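Local coordinates for aminoglycoside N(3)-acetyltransferase, AAC(3)-IVa (Escherichia coli, PDB 6MN3), which transfers an acetyl group from acetyl-CoA to N3 of 2-deoxystreptamine antibiotics, and so probably confers resistance to aminoglycosides such as gentamicin, tobramycin and apramycin, at residues G25-H30 with A52-G57; G57-M62 with E114-D119; E71-A76 with P103-A108; P131-H136 with L155-L160; R200-K205 with V227-G232. All coordinates share one frame; numbering follows the deposited sequence.

How the contacts relate
From the N terminus, contact 1 closes the first loop, bringing the end of helix 42-54 back onto strand 26-31. Contact 2 opens at G57, which it shares with contact 1, and spans the chain to helix 113-117; contact 3 falls within that span and joins the loop after strand 59-63 to the approach to strand 106-109. Strands 26-31, 59-63 and 106-109 lie side by side in that order in one mixed sheet, so contacts 1 to 3 all meet it. Contact 4 follows in series, joining helices 131-137 and 154-161, and contact 5 comes last, pairing helices 197-204 and 223-236. Contacts 4 and 5 touch through A158 and A230.

Contact 1: residues G25-H30 with A52-G57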
# COMPACT_ATOMS: atom_id res chain seq x y z
N GLY A 25 0.91 -13.58 10.61
CA GLY A 25 0.26 -12.29 10.67
C GLY A 25 -0.28 -11.85 9.32
O GLY A 25 -0.24 -12.57 8.33
N VAL A 26 -0.80 -10.62 9.31
CA VAL A 26 -1.25 -9.98 8.08
C VAL A 26 -0.18 -8.98 7.65
O VAL A 26 0.29 -8.19 8.47
CB VAL A 26 -2.61 -9.28 8.29
CG1 VAL A 26 -3.00 -8.51 7.05
CG2 VAL A 26 -3.67 -10.31 8.64
N LEU A 27 0.21 -9.04 6.38
CA LEU A 27 1.30 -8.22 5.86
C LEU A 27 0.87 -7.57 4.56
O LEU A 27 0.63 -8.26 3.56
CB LEU A 27 2.56 -9.07 5.66
CG LEU A 27 3.80 -8.33 5.14
CD1 LEU A 27 4.30 -7.34 6.18
CD2 LEU A 27 4.89 -9.32 4.77
N LEU A 28 0.76 -6.24 4.57
CA LEU A 28 0.48 -5.46 3.37
C LEU A 28 1.80 -4.98 2.79
O LEU A 28 2.58 -4.31 3.48
CB LEU A 28 -0.44 -4.28 3.68
CG LEU A 28 -0.59 -3.26 2.55
CD1 LEU A 28 -1.28 -3.89 1.35
CD2 LEU A 28 -1.35 -2.03 3.03
N VAL A 29 2.05 -5.30 1.52
CA VAL A 29 3.35 -5.08 0.90
C VAL A 29 3.18 -4.13 -0.28
O VAL A 29 2.47 -4.44 -1.24
CB VAL A 29 3.99 -6.40 0.45
CG1 VAL A 29 5.29 -6.12 -0.30
CG2 VAL A 29 4.24 -7.30 1.65
N HIS A 30 3.84 -2.98 -0.19
CA HIS A 30 4.06 -2.10 -1.33
C HIS A 30 5.48 -2.32 -1.82
O HIS A 30 6.43 -2.21 -1.04
CB HIS A 30 3.84 -0.64 -0.95
CG HIS A 30 2.65 -0.40 -0.08
ND1 HIS A 30 1.39 -0.15 -0.59
CD2 HIS A 30 2.52 -0.37 1.27
CE1 HIS A 30 0.54 0.02 0.40
NE2 HIS A 30 1.20 -0.10 1.54
N ALA A 52 6.16 -17.70 2.33
CA ALA A 52 6.84 -18.63 3.23
C ALA A 52 7.17 -17.98 4.56
O ALA A 52 7.02 -18.61 5.62
CB ALA A 52 8.10 -19.18 2.56
N ALA A 53 7.62 -16.72 4.54
CA ALA A 53 7.88 -16.01 5.78
C ALA A 53 6.61 -15.86 6.61
O ALA A 53 6.66 -15.91 7.84
CB ALA A 53 8.50 -14.65 5.49
N LEU A 54 5.47 -15.68 5.95
CA LEU A 54 4.20 -15.57 6.67
C LEU A 54 3.74 -16.93 7.19
O LEU A 54 3.12 -17.00 8.26
CB LEU A 54 3.13 -14.96 5.77
CG LEU A 54 3.28 -13.47 5.46
CD1 LEU A 54 2.24 -13.07 4.45
CD2 LEU A 54 3.15 -12.65 6.73
N GLY A 55 4.01 -18.00 6.45
CA GLY A 55 3.57 -19.32 6.84
C GLY A 55 2.12 -19.57 6.48
O GLY A 55 1.42 -18.68 5.99
N PRO A 56 1.65 -20.79 6.73
CA PRO A 56 0.26 -21.13 6.36
C PRO A 56 -0.79 -20.31 7.08
O PRO A 56 -1.91 -20.19 6.58
CB PRO A 56 0.16 -22.62 6.72
CG PRO A 56 1.58 -23.10 6.80
CD PRO A 56 2.37 -21.94 7.29
N GLY A 57 -0.47 -19.76 8.25
CA GLY A 57 -1.44 -18.97 8.98
C GLY A 57 -1.45 -17.51 8.57
O GLY A 57 -2.41 -16.79 8.84
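L54 sends its CG away from its own carbonyl carbon (chi1 -72°), and chi2 of 174° then brings CD2 against L27 CB and G25 O. On the strand, L27 has CG opposite its backbone N (chi1 -179°), which carries the isobutyl end onward and leaves CB to receive the leucine. L54 CD2 sits 3.8 Å from L27 CB, while L54 CD1 is a looser neighbour of the same CB at 4.2 Å. The same CD2 methyl also lies 3.7 Å from G25 O. The CA atoms of G25 and L54 are 6.5 Å apart, so the last turn of helix 42-54 lies beside the residue that leads into strand 26-31. G55, with positive phi, then turns the chain towards strand 59-63, which lies next to and parallel with strand 26-31. Strand, helix and parallel neighbouring strand form a beta-alpha-beta crossover, with L54 on the side of the helix that faces the sheet. V21 touches both leucines, and L60 adds a further apolar neighbour to L54. The carbonyl of G25 is not left to the methyl: it accepts a backbone hydrogen bond from T59. No hydrogen bond joins the two segments, so helix and strand are held here by van der Waals contact and apolar burial, while the polar backbone of the strand is paired within the sheet.

Contact 2: residues G57-M62 with E114-D119; sequences GGTLVM and EQIISD
Strand 59-63 is an inner strand of the mixed sheet, and here one of its faces receives the short helix 113-117 through the side chains of T59, V61 and I116. The closest CA atoms, those of V61 and I116, are 8.2 Å apart, so side chains alone bridge the gap. V61 and I116 reach toward each other tip to tip in two methyl pairs. CD1 of I116 comes to 3.7 Å from V61 CG2, and CG2 of I116 to 3.9 Å from V61 CG1. A chi1 of -64° and an extended chi2 bring I116 CD1 within 4.1 Å of T59 CG2 too. T59 thus offers its methyl to the helix, while its hydroxyl OG1 is hydrogen-bonded to the backbone N of Q112, just ahead of the helix. The join is made of methyl groups, and all three residues are buried. V26 of the adjacent strand also touches I116. Past the helix, S118 OG donates to D119 OD1 over 2.9 Å, and D119 OD2 forms a salt bridge with R134, although D119 is poorly ordered. L60, pointing away from this helix, meets helix 42-54 on the other face, so the sheet is sandwiched between helices, as is typical of a three-layer alpha/beta fold.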
# COMPACT_ATOMS: atom_id res chain seq x y z
N GLY A 57 -0.47 -19.76 8.25
CA GLY A 57 -1.44 -18.97 8.98
C GLY A 57 -1.45 -17.51 8.57
O GLY A 57 -2.41 -16.79 8.84
N GLY A 58 -0.38 -17.07 7.90
CA GLY A 58 -0.28 -15.68 7.52
C GLY A 58 -1.07 -15.34 6.27
O GLY A 58 -1.40 -16.20 5.45
N THR A 59 -1.38 -14.05 6.13
CA THR A 59 -2.11 -13.55 4.98
C THR A 59 -1.33 -12.40 4.35
O THR A 59 -0.95 -11.46 5.04
CB THR A 59 -3.52 -13.08 5.37
OG1 THR A 59 -4.24 -14.19 5.92
CG2 THR A 59 -4.26 -12.56 4.15
N LEU A 60 -1.09 -12.50 3.05
CA LEU A 60 -0.33 -11.51 2.30
C LEU A 60 -1.28 -10.63 1.50
O LEU A 60 -2.14 -11.14 0.78
CB LEU A 60 0.67 -12.20 1.36
CG LEU A 60 1.40 -11.32 0.35
CD1 LEU A 60 2.29 -10.32 1.07
CD2 LEU A 60 2.21 -12.19 -0.60
N VAL A 61 -1.12 -9.32 1.63
CA VAL A 61 -1.99 -8.35 0.97
C VAL A 61 -1.13 -7.39 0.15
O VAL A 61 -0.06 -6.97 0.58
CB VAL A 61 -2.85 -7.57 1.98
CG1 VAL A 61 -3.97 -6.84 1.25
CG2 VAL A 61 -3.42 -8.51 3.03
N MET A 62 -1.62 -7.04 -1.04
CA MET A 62 -0.96 -6.11 -1.93
C MET A 62 -1.99 -5.21 -2.60
O MET A 62 -3.12 -5.64 -2.84
CB MET A 62 -0.15 -6.83 -3.02
CG MET A 62 1.03 -7.62 -2.51
SD MET A 62 1.98 -8.28 -3.88
CE MET A 62 2.90 -9.58 -3.07
N GLU A 114 -10.36 -13.18 2.71
CA GLU A 114 -11.77 -12.86 2.53
C GLU A 114 -12.17 -11.62 3.34
O GLU A 114 -12.94 -10.78 2.86
CB GLU A 114 -12.63 -14.07 2.92
CG GLU A 114 -12.55 -14.51 4.40
CD GLU A 114 -11.13 -14.80 4.90
OE1 GLU A 114 -10.24 -15.09 4.07
OE2 GLU A 114 -10.90 -14.71 6.12
N GLN A 115 -11.65 -11.49 4.56
CA GLN A 115 -12.06 -10.38 5.42
C GLN A 115 -11.48 -9.06 4.94
O GLN A 115 -12.13 -8.01 5.05
CB GLN A 115 -11.64 -10.67 6.86
CG GLN A 115 -12.41 -9.88 7.91
CD GLN A 115 -11.65 -9.77 9.21
OE1 GLN A 115 -11.26 -10.78 9.80
NE2 GLN A 115 -11.41 -8.54 9.66
N ILE A 116 -10.26 -9.09 4.41
CA ILE A 116 -9.61 -7.88 3.91
C ILE A 116 -10.17 -7.44 2.56
O ILE A 116 -10.12 -6.25 2.23
CB ILE A 116 -8.09 -8.13 3.85
CG1 ILE A 116 -7.55 -8.36 5.27
CG2 ILE A 116 -7.35 -6.99 3.18
CD1 ILE A 116 -6.30 -9.20 5.32
N ILE A 117 -10.76 -8.36 1.80
CA ILE A 117 -11.18 -8.09 0.43
C ILE A 117 -12.69 -7.84 0.30
O ILE A 117 -13.12 -7.19 -0.66
CB ILE A 117 -10.73 -9.25 -0.48
CG1 ILE A 117 -9.20 -9.24 -0.62
CG2 ILE A 117 -11.39 -9.22 -1.84
CD1 ILE A 117 -8.65 -7.96 -1.19
N SER A 118 -13.49 -8.26 1.29
CA SER A 118 -14.93 -8.41 1.11
C SER A 118 -15.66 -7.11 0.76
O SER A 118 -16.76 -7.17 0.19
CB SER A 118 -15.54 -8.98 2.39
OG SER A 118 -15.56 -8.02 3.43
N ASP A 119 -15.10 -5.94 1.08
CA ASP A 119 -15.93 -4.74 1.08
C ASP A 119 -16.20 -4.22 -0.33
O ASP A 119 -15.38 -4.37 -1.23
CB ASP A 119 -15.26 -3.66 1.91
CG ASP A 119 -15.19 -4.01 3.38
OD1 ASP A 119 -15.53 -5.16 3.73
OD2 ASP A 119 -14.79 -3.14 4.18

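Contact 3: residues E71-A76 with P103-A108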
# COMPACT_ATOMS: atom_id res chain seq x y z
N GLU A 71 -12.59 3.02 -17.37
CA GLU A 71 -12.82 1.62 -17.65
C GLU A 71 -13.37 0.90 -16.43
O GLU A 71 -12.88 1.12 -15.31
CB GLU A 71 -11.52 0.93 -18.10
CG GLU A 71 -11.72 -0.43 -18.75
CD GLU A 71 -10.43 -0.97 -19.34
OE1 GLU A 71 -10.14 -0.66 -20.52
OE2 GLU A 71 -9.71 -1.70 -18.63
N PRO A 72 -14.38 0.06 -16.60
CA PRO A 72 -14.85 -0.76 -15.47
C PRO A 72 -13.79 -1.76 -15.05
O PRO A 72 -12.95 -2.19 -15.84
CB PRO A 72 -16.10 -1.46 -16.03
CG PRO A 72 -15.91 -1.44 -17.51
CD PRO A 72 -15.19 -0.16 -17.81
N PHE A 73 -13.85 -2.15 -13.78
CA PHE A 73 -12.86 -3.04 -13.18
C PHE A 73 -13.41 -4.45 -13.09
O PHE A 73 -14.57 -4.66 -12.70
CB PHE A 73 -12.45 -2.54 -11.80
CG PHE A 73 -11.37 -3.36 -11.15
CD1 PHE A 73 -11.69 -4.39 -10.28
CD2 PHE A 73 -10.04 -3.11 -11.42
CE1 PHE A 73 -10.70 -5.15 -9.69
CE2 PHE A 73 -9.04 -3.86 -10.83
CZ PHE A 73 -9.37 -4.88 -9.97
N ASP A 74 -12.57 -5.43 -13.44
CA ASP A 74 -12.92 -6.84 -13.32
C ASP A 74 -11.80 -7.54 -12.55
O ASP A 74 -10.64 -7.51 -13.00
CB ASP A 74 -13.13 -7.49 -14.69
CG ASP A 74 -13.24 -9.00 -14.61
OD1 ASP A 74 -14.03 -9.50 -13.78
OD2 ASP A 74 -12.53 -9.70 -15.37
N PRO A 75 -12.10 -8.19 -11.42
CA PRO A 75 -11.03 -8.82 -10.64
C PRO A 75 -10.31 -9.94 -11.36
O PRO A 75 -9.24 -10.37 -10.90
CB PRO A 75 -11.76 -9.35 -9.40
CG PRO A 75 -13.06 -8.60 -9.36
CD PRO A 75 -13.41 -8.33 -10.78
N ALA A 76 -10.84 -10.42 -12.49
CA ALA A 76 -10.26 -11.57 -13.18
C ALA A 76 -9.36 -11.19 -14.34
O ALA A 76 -8.51 -12.00 -14.73
CB ALA A 76 -11.37 -12.49 -13.70
N PRO A 103 -12.74 -0.67 -8.64
CA PRO A 103 -11.51 -0.18 -9.28
C PRO A 103 -10.39 0.19 -8.32
O PRO A 103 -9.27 0.42 -8.78
CB PRO A 103 -11.99 1.06 -10.07
CG PRO A 103 -13.29 1.43 -9.44
CD PRO A 103 -13.91 0.14 -9.02
N PHE A 104 -10.66 0.25 -7.02
CA PHE A 104 -9.60 0.52 -6.05
C PHE A 104 -9.28 -0.76 -5.28
O PHE A 104 -9.31 -0.78 -4.05
CB PHE A 104 -10.02 1.64 -5.10
CG PHE A 104 -10.76 2.76 -5.78
CD1 PHE A 104 -10.10 3.59 -6.68
CD2 PHE A 104 -12.10 2.96 -5.54
CE1 PHE A 104 -10.78 4.62 -7.31
CE2 PHE A 104 -12.78 3.99 -6.18
CZ PHE A 104 -12.12 4.81 -7.06
N ALA A 105 -8.95 -1.82 -6.01
CA ALA A 105 -8.90 -3.15 -5.44
C ALA A 105 -7.55 -3.44 -4.77
O ALA A 105 -6.53 -2.80 -5.05
CB ALA A 105 -9.17 -4.21 -6.51
N PHE A 106 -7.57 -4.42 -3.88
CA PHE A 106 -6.39 -5.05 -3.31
C PHE A 106 -6.42 -6.54 -3.63
O PHE A 106 -7.43 -7.07 -4.11
CB PHE A 106 -6.33 -4.83 -1.79
CG PHE A 106 -5.79 -3.49 -1.38
CD1 PHE A 106 -4.55 -3.38 -0.78
CD2 PHE A 106 -6.54 -2.34 -1.59
CE1 PHE A 106 -4.06 -2.14 -0.40
CE2 PHE A 106 -6.05 -1.10 -1.21
CZ PHE A 106 -4.81 -1.00 -0.61
N ALA A 107 -5.31 -7.21 -3.37
CA ALA A 107 -5.22 -8.65 -3.54
C ALA A 107 -4.70 -9.26 -2.24
O ALA A 107 -3.80 -8.71 -1.61
CB ALA A 107 -4.30 -9.03 -4.71
N ALA A 108 -5.28 -10.40 -1.86
CA ALA A 108 -4.93 -11.02 -0.59
C ALA A 108 -4.98 -12.53 -0.73
O ALA A 108 -5.87 -13.08 -1.39
CB ALA A 108 -5.85 -10.55 0.54
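The contact across the segments is wholly apolar: F73 lies against P103 with its CB and against A105 with the far end of its ring. CB of F73 approaches CA of P103 to 3.6 Å, and the two CB atoms are 4.0 Å apart. The ring carbon CG follows, 3.7 Å from P103 CA. At the far end CZ of F73 meets the methyl CB of A105 at 3.5 Å, with CE1 at 3.7 Å from the same methyl. Both neighbours approach the ring obliquely. Pointing CG opposite the backbone N (chi1 -176°) is what lays the phenyl along 103-105 and lets one side chain span both residues. Within the second segment, P103 CG also rests over one face of the F104 ring, 4.2 Å above its plane and towards the rim.

P103 to A105 lead into strand 106-109, the antiparallel neighbour of strand 59-63. F73 packs the loop between strand 59-63 and helix 86-91 against this entry to a sheet strand. Beyond it, P103 and F104 touch C172, and P72 touches T173, both on strand 168-174 of the separate two-stranded hairpin.

Polar bonds serve each segment separately. In the loop, D74 bonds to T77 OG1 through OD2 and to S78 OG through its backbone N. In the other segment the backbone of A107 pairs with M62 and that of A105 with S64, so A105, whose methyl meets F73 CZ, is tied by its backbone to the residue after strand 59-63.

Contact 4: residues P131-H136 with L155-L160; sequences PVARVH and LHLAEL
L157 is the residue of helix 154-161 that reaches helix 131-137, and its CB and two methyls share three neighbours there, V132, A133 and H136. Its CB lies 3.8 Å from V132 CG1, the valine and leucine side chains sliding past each other in opposite directions. V132 presents that methyl by placing CG1 between its backbone N and carbonyl carbon (chi1 81°). From CB the chain of L157 runs on with CG opposite the backbone N (chi1 161°) and then forks. CD1 goes to the methyl of A133, 4.1 Å from its CB. CD2 goes deeper, to the backbone itself: it is 3.6 Å from V132 O and 3.8 Å from A133 CA, and it also reaches H136 CB at 4.2 Å. V132, A133 and H136, on one side of their helix, thus all touch this leucine. The axes come to 10.0 Å at a nearly perpendicular crossing of -92°. V132 and V135 also meet strand 26-31, so helix 131-137 touches both the strand and helix 154-161. On an adjoining flank of the latter helix, H156 ND1 makes a weak hydrogen bond to E159 OE1, while C192 touches H156. The buried leucine thus packs a helix whose neighbouring flank carries H156 and E159, arranged with C192 in a way consistent with a Cys-His-Glu triad, though this is unconfirmed.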
# COMPACT_ATOMS: atom_id res chain seq x y z
N PRO A 131 -9.86 -2.14 2.13
CA PRO A 131 -8.89 -3.15 2.57
C PRO A 131 -7.77 -2.60 3.45
O PRO A 131 -7.33 -3.28 4.38
CB PRO A 131 -8.34 -3.70 1.25
CG PRO A 131 -9.46 -3.54 0.30
CD PRO A 131 -10.16 -2.27 0.69
N VAL A 132 -7.31 -1.37 3.19
CA VAL A 132 -6.24 -0.79 3.99
C VAL A 132 -6.69 -0.56 5.43
O VAL A 132 -5.86 -0.51 6.34
CB VAL A 132 -5.73 0.51 3.35
CG1 VAL A 132 -6.63 1.69 3.70
CG2 VAL A 132 -4.30 0.79 3.78
N ALA A 133 -8.00 -0.43 5.67
CA ALA A 133 -8.50 -0.34 7.03
C ALA A 133 -8.71 -1.71 7.65
O ALA A 133 -8.57 -1.87 8.87
CB ALA A 133 -9.80 0.46 7.07
N ARG A 134 -9.05 -2.72 6.84
CA ARG A 134 -9.19 -4.07 7.36
C ARG A 134 -7.84 -4.65 7.79
O ARG A 134 -7.79 -5.45 8.73
CB ARG A 134 -9.85 -4.97 6.31
CG ARG A 134 -11.23 -4.49 5.88
CD ARG A 134 -12.23 -4.56 7.02
NE ARG A 134 -13.08 -3.38 7.09
CZ ARG A 134 -14.41 -3.41 7.03
NH1 ARG A 134 -15.04 -4.56 6.89
NH2 ARG A 134 -15.10 -2.28 7.10
N VAL A 135 -6.75 -4.25 7.13
CA VAL A 135 -5.43 -4.62 7.61
C VAL A 135 -5.14 -3.94 8.94
O VAL A 135 -4.56 -4.54 9.86
CB VAL A 135 -4.36 -4.27 6.55
CG1 VAL A 135 -2.96 -4.35 7.13
CG2 VAL A 135 -4.50 -5.18 5.33
N HIS A 136 -5.55 -2.67 9.08
CA HIS A 136 -5.30 -1.94 10.31
C HIS A 136 -6.05 -2.55 11.49
O HIS A 136 -5.50 -2.65 12.59
CB HIS A 136 -5.69 -0.47 10.12
CG HIS A 136 -5.59 0.36 11.37
ND1 HIS A 136 -6.65 0.55 12.22
CD2 HIS A 136 -4.55 1.04 11.89
CE1 HIS A 136 -6.27 1.32 13.23
NE2 HIS A 136 -5.00 1.63 13.05
N LEU A 155 -1.24 5.76 5.02
CA LEU A 155 -1.26 7.18 5.37
C LEU A 155 -2.49 7.88 4.83
O LEU A 155 -3.02 8.80 5.48
CB LEU A 155 0.01 7.86 4.87
CG LEU A 155 1.27 7.56 5.69
CD1 LEU A 155 2.49 8.22 5.09
CD2 LEU A 155 1.07 8.01 7.13
N HIS A 156 -2.97 7.48 3.65
CA HIS A 156 -4.21 8.04 3.13
C HIS A 156 -5.39 7.71 4.03
O HIS A 156 -6.31 8.52 4.20
CB HIS A 156 -4.47 7.53 1.71
CG HIS A 156 -3.71 8.27 0.66
ND1 HIS A 156 -3.91 9.60 0.38
CD2 HIS A 156 -2.74 7.86 -0.20
CE1 HIS A 156 -3.11 9.98 -0.59
NE2 HIS A 156 -2.38 8.94 -0.96
N LEU A 157 -5.39 6.51 4.62
CA LEU A 157 -6.41 6.16 5.60
C LEU A 157 -6.34 7.07 6.81
O LEU A 157 -7.37 7.45 7.38
CB LEU A 157 -6.26 4.70 6.01
CG LEU A 157 -6.92 4.23 7.31
CD1 LEU A 157 -8.44 4.30 7.21
CD2 LEU A 157 -6.47 2.82 7.65
N ALA A 158 -5.12 7.45 7.22
CA ALA A 158 -4.96 8.32 8.38
C ALA A 158 -5.54 9.70 8.11
O ALA A 158 -6.13 10.32 9.00
CB ALA A 158 -3.49 8.42 8.76
N GLU A 159 -5.37 10.21 6.88
CA GLU A 159 -5.98 11.49 6.53
C GLU A 159 -7.49 11.44 6.67
O GLU A 159 -8.11 12.38 7.19
CB GLU A 159 -5.61 11.88 5.10
CG GLU A 159 -4.13 12.11 4.86
CD GLU A 159 -3.83 12.35 3.39
OE1 GLU A 159 -4.21 11.50 2.56
OE2 GLU A 159 -3.21 13.39 3.07
N LEU A 160 -8.10 10.34 6.23
CA LEU A 160 -9.56 10.23 6.28
C LEU A 160 -10.05 10.08 7.71
O LEU A 160 -11.10 10.63 8.07
CB LEU A 160 -10.02 9.06 5.41
CG LEU A 160 -9.95 9.36 3.91
CD1 LEU A 160 -10.25 8.11 3.10
CD2 LEU A 160 -10.92 10.48 3.56

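Contact 5: residues R200-K205 with V227-G232; sequences RWLKEK and VATALG
T229 stands between W201 and L202 where two helices, 197-204 and 223-236, meet; in the chain they flank a beta hairpin, the antiparallel strands 208-213 and 216-222, at the edge of the mixed sheet. The tight part of this contact is small and centred on the threonine. Its methyl CG2, set opposite the backbone N, comes to 3.7 Å from W201 CB, with the indole lying obliquely to it. L202 approaches from the other flank. Its CB does not point squarely at the partner, but with CG opposite the carbonyl carbon (chi1 -65°) the side chain swings round and brings CD2 to 3.9 Å from T229 CB. The L202 and T229 side chains cross obliquely there, and the nearest CA atoms, those of these two residues, remain 7.2 Å apart.

Away from buried L202 the contact thins towards solvent. W201 and T229 are both partly exposed, and K205, just past the end of its helix, is exposed and leans toward the other helix without closing on it. L207 also packs on T229, and I240 meets W201; on the inward side A230 turns to L155 and A158 of helix 154-161. The hydroxyl of T229 is occupied: OG1 lies 3.6 Å from L202 CD2 but hydrogen-bonds to the backbone O of D225, one turn earlier in its own helix.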
# COMPACT_ATOMS: atom_id res chain seq x y z
N ARG A 200 10.79 9.99 9.35
CA ARG A 200 11.46 10.46 10.55
C ARG A 200 10.56 10.32 11.78
O ARG A 200 11.05 9.98 12.86
CB ARG A 200 11.89 11.92 10.38
CG ARG A 200 12.72 12.44 11.54
CD ARG A 200 12.74 13.96 11.57
NE ARG A 200 13.54 14.52 10.49
CZ ARG A 200 13.21 15.62 9.82
NH1 ARG A 200 12.11 16.28 10.12
NH2 ARG A 200 14.00 16.06 8.85
N TRP A 201 9.26 10.57 11.63
CA TRP A 201 8.34 10.39 12.74
C TRP A 201 8.42 8.97 13.30
O TRP A 201 8.52 8.77 14.52
CB TRP A 201 6.90 10.69 12.30
CG TRP A 201 6.68 12.08 11.79
CD1 TRP A 201 7.47 13.17 12.00
CD2 TRP A 201 5.58 12.52 10.99
NE1 TRP A 201 6.93 14.27 11.37
CE2 TRP A 201 5.77 13.90 10.75
CE3 TRP A 201 4.45 11.89 10.46
CZ2 TRP A 201 4.88 14.65 9.99
CZ3 TRP A 201 3.57 12.64 9.70
CH2 TRP A 201 3.79 14.01 9.48
N LEU A 202 8.39 7.97 12.42
CA LEU A 202 8.32 6.58 12.84
C LEU A 202 9.67 6.06 13.30
O LEU A 202 9.77 5.40 14.34
CB LEU A 202 7.76 5.72 11.71
CG LEU A 202 6.32 6.01 11.31
CD1 LEU A 202 6.05 5.56 9.88
CD2 LEU A 202 5.34 5.37 12.28
N LYS A 203 10.73 6.33 12.53
CA LYS A 203 12.04 5.79 12.87
C LYS A 203 12.55 6.35 14.19
O LYS A 203 13.18 5.64 14.98
CB LYS A 203 13.03 6.08 11.74
CG LYS A 203 14.49 5.89 12.12
CD LYS A 203 15.38 5.86 10.89
CE LYS A 203 15.00 6.96 9.91
NZ LYS A 203 15.75 6.85 8.63
N GLU A 204 12.27 7.63 14.47
CA GLU A 204 12.75 8.23 15.71
C GLU A 204 12.03 7.64 16.92
O GLU A 204 12.64 7.47 17.98
CB GLU A 204 12.59 9.75 15.67
CG GLU A 204 13.53 10.45 14.71
CD GLU A 204 14.97 9.98 14.84
OE1 GLU A 204 15.52 10.03 15.96
OE2 GLU A 204 15.54 9.54 13.82
N LYS A 205 10.75 7.33 16.78
CA LYS A 205 10.00 6.66 17.84
C LYS A 205 10.30 5.17 17.92
O LYS A 205 9.64 4.46 18.69
CB LYS A 205 8.50 6.88 17.65
CG LYS A 205 7.97 8.22 18.13
CD LYS A 205 6.54 8.44 17.67
CE LYS A 205 5.93 9.69 18.29
NZ LYS A 205 5.41 9.45 19.66
N VAL A 227 -0.94 4.70 11.58
CA VAL A 227 -2.15 5.50 11.75
C VAL A 227 -2.04 6.38 12.99
O VAL A 227 -2.33 7.58 12.94
CB VAL A 227 -3.39 4.59 11.79
CG1 VAL A 227 -4.60 5.36 12.32
CG2 VAL A 227 -3.68 4.03 10.41
N ALA A 228 -1.62 5.79 14.11
CA ALA A 228 -1.55 6.55 15.36
C ALA A 228 -0.56 7.70 15.26
O ALA A 228 -0.84 8.81 15.72
CB ALA A 228 -1.18 5.62 16.52
N THR A 229 0.61 7.45 14.67
CA THR A 229 1.60 8.51 14.52
C THR A 229 1.08 9.62 13.62
O THR A 229 1.21 10.81 13.95
CB THR A 229 2.90 7.93 13.96
OG1 THR A 229 3.37 6.89 14.82
CG2 THR A 229 3.97 9.00 13.83
N ALA A 230 0.47 9.26 12.49
CA ALA A 230 0.00 10.27 11.54
C ALA A 230 -1.16 11.06 12.11
O ALA A 230 -1.27 12.27 11.87
CB ALA A 230 -0.39 9.61 10.22
N LEU A 231 -2.05 10.40 12.86
CA LEU A 231 -3.18 11.11 13.46
C LEU A 231 -2.72 12.18 14.44
O LEU A 231 -3.39 13.21 14.58
CB LEU A 231 -4.11 10.12 14.16
CG LEU A 231 -5.04 9.30 13.25
CD1 LEU A 231 -5.98 8.43 14.07
CD2 LEU A 231 -5.83 10.22 12.33
N GLY A 232 -1.59 11.96 15.12
CA GLY A 232 -1.07 12.99 16.00
C GLY A 232 -0.54 14.19 15.24
O GLY A 232 -0.75 15.33 15.64